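Local coordinates for protein TCR alpha chain (Gallus gallus, PDB 6LIR) that pairs with the TCR beta chain to form the chicken alpha-beta T-cell receptor, whose variable domains are expected to recognise peptide presented by MHC molecules, at residues K52-P55 and D56-G59. Residues are numbered along the deposited sequence; the frame is centred on the assembly and turned at random.
Sequences KEVP and DPEG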
ATOM      1  N   LYS A  52     -23.757  -0.673  15.719  1.00 35.09           N
ATOM      2  CA  LYS A  52     -22.776  -0.063  16.607  1.00 35.70           C
ATOM      3  C   LYS A  52     -22.061   1.078  15.894  1.00 37.02           C
ATOM      4  O   LYS A  52     -21.617   0.934  14.750  1.00 35.41           O
ATOM      5  CB  LYS A  52     -21.761  -1.096  17.113  1.00 34.89           C
ATOM      6  CG  LYS A  52     -20.893  -0.575  18.248  1.00 43.27           C
ATOM      7  CD  LYS A  52     -19.965  -1.651  18.783  1.00 41.20           C
ATOM      8  CE  LYS A  52     -19.153  -1.152  19.968  1.00 49.69           C
ATOM      9  NZ  LYS A  52     -18.186  -2.187  20.443  1.00 48.23           N
ATOM     10  N   GLU A  53     -21.956   2.206  16.582  1.00 35.42           N
ATOM     11  CA  GLU A  53     -21.237   3.369  16.080  1.00 42.83           C
ATOM     12  C   GLU A  53     -19.744   3.099  15.972  1.00 42.83           C
ATOM     13  O   GLU A  53     -19.162   2.374  16.773  1.00 42.28           O
ATOM     14  CB  GLU A  53     -21.473   4.579  16.979  1.00 48.64           C
ATOM     15  CG  GLU A  53     -22.913   4.755  17.410  1.00 55.21           C
ATOM     16  CD  GLU A  53     -23.578   5.952  16.751  1.00 65.07           C
ATOM     17  OE1 GLU A  53     -24.597   6.431  17.293  1.00 74.24           O
ATOM     18  OE2 GLU A  53     -23.094   6.406  15.691  1.00 71.48           O
ATOM     19  N   VAL A  54     -19.119   3.670  14.950  1.00 38.98           N
ATOM     20  CA  VAL A  54     -17.693   3.507  14.697  1.00 34.35           C
ATOM     21  C   VAL A  54     -17.040   4.854  14.903  1.00 36.30           C
ATOM     22  O   VAL A  54     -17.443   5.838  14.270  1.00 38.23           O
ATOM     23  CB  VAL A  54     -17.419   3.012  13.263  1.00 38.26           C
ATOM     24  CG1 VAL A  54     -15.931   2.816  13.027  1.00 42.25           C
ATOM     25  CG2 VAL A  54     -18.229   1.768  12.953  1.00 38.07           C
ATOM     26  N   PRO A  55     -16.020   4.964  15.756  1.00 45.66           N
ATOM     27  CA  PRO A  55     -15.355   6.268  15.938  1.00 46.82           C
ATOM     28  C   PRO A  55     -14.622   6.744  14.698  1.00 44.11           C
ATOM     29  O   PRO A  55     -14.790   7.888  14.270  1.00 46.15           O
ATOM     30  CB  PRO A  55     -14.404   6.009  17.126  1.00 46.72           C
ATOM     31  CG  PRO A  55     -14.298   4.507  17.235  1.00 51.14           C
ATOM     32  CD  PRO A  55     -15.587   3.959  16.750  1.00 41.26           C
ATOM     33  N   ASP A  56     -13.827   5.869  14.095  1.00 43.78           N
ATOM     34  CA  ASP A  56     -12.950   6.254  13.001  1.00 39.49           C
ATOM     35  C   ASP A  56     -12.729   5.057  12.084  1.00 44.46           C
ATOM     36  O   ASP A  56     -12.208   4.025  12.531  1.00 41.31           O
ATOM     37  CB  ASP A  56     -11.627   6.783  13.565  1.00 42.88           C
ATOM     38  CG  ASP A  56     -10.665   7.250  12.485  1.00 47.56           C
ATOM     39  OD1 ASP A  56     -11.119   7.675  11.401  1.00 47.98           O
ATOM     40  OD2 ASP A  56      -9.441   7.199  12.726  1.00 54.50           O
ATOM     41  N   PRO A  57     -13.151   5.125  10.811  1.00 38.88           N
ATOM     42  CA  PRO A  57     -13.812   6.256  10.158  1.00 35.84           C
ATOM     43  C   PRO A  57     -15.270   6.356  10.574  1.00 39.90           C
ATOM     44  O   PRO A  57     -15.928   5.324  10.726  1.00 34.70           O
ATOM     45  CB  PRO A  57     -13.688   5.922   8.671  1.00 36.15           C
ATOM     46  CG  PRO A  57     -13.692   4.425   8.639  1.00 36.82           C
ATOM     47  CD  PRO A  57     -12.966   3.990   9.887  1.00 38.01           C
ATOM     48  N   GLU A  58     -15.723   7.582  10.839  1.00 35.70           N
ATOM     49  CA  GLU A  58     -17.093   7.853  11.256  1.00 36.48           C
ATOM     50  C   GLU A  58     -18.095   7.011  10.471  1.00 30.77           C
ATOM     51  O   GLU A  58     -18.062   6.969   9.238  1.00 34.67           O
ATOM     52  CB  GLU A  58     -17.396   9.344  11.072  1.00 42.08           C
ATOM     53  CG  GLU A  58     -18.705   9.808  11.688  1.00 45.29           C
ATOM     54  CD  GLU A  58     -19.038  11.252  11.335  1.00 54.59           C
ATOM     55  OE1 GLU A  58     -20.176  11.510  10.887  1.00 55.81           O
ATOM     56  OE2 GLU A  58     -18.164  12.128  11.506  1.00 57.38           O
ATOM     57  N   GLY A  59     -18.975   6.335  11.192  1.00 30.11           N
ATOM     58  CA  GLY A  59     -19.986   5.524  10.537  1.00 30.43           C
ATOM     59  C   GLY A  59     -20.633   4.568  11.525  1.00 34.72           C
ATOM     60  O   GLY A  59     -20.665   4.827  12.728  1.00 31.29           O
TER
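The turn joining strands 51-54 and 59-63, an antiparallel hairpin in the V-set domain, is closed by the pairing of Val-54 with Gly-59, a hydrogen-bonded pair whose CA atoms lie 5.2 Å apart. Its two bonds are unequal. Val-54 N donates to Gly-59 O at 2.9 Å and fairly straight (161°), coming from above the carbonyl plane, whereas the return bond from Gly-59 N to Val-54 O is weak at 3.5 Å. Between them the chain loops through Pro-55, Asp-56, Pro-57 and Glu-58, a path that includes a cis peptide before Pro-57. In immunoglobulin terms this is the C''-D hairpin, with C'' (51-54) an outermost strand of its sheet within this chain. The side chain of Val-54 faces into the sandwich, buried against Val-45 and Leu-72. With CG1 anti to the backbone N (chi1 -179°), that methyl lies against the carbonyl of Pro-57, 3.4 Å from Pro-57 O, and more loosely meets ring atom CD of Pro-57 at 4.5 Å. The other methyl of Val-54, CG2, lies 3.9 Å from Gly-59 O. The Pro-57 ring packs on Leu-44 and Leu-74. Gly-59 has a backbone conformation that only glycine readily adopts. The carboxylate of Glu-58 forms a salt bridge with Arg-76.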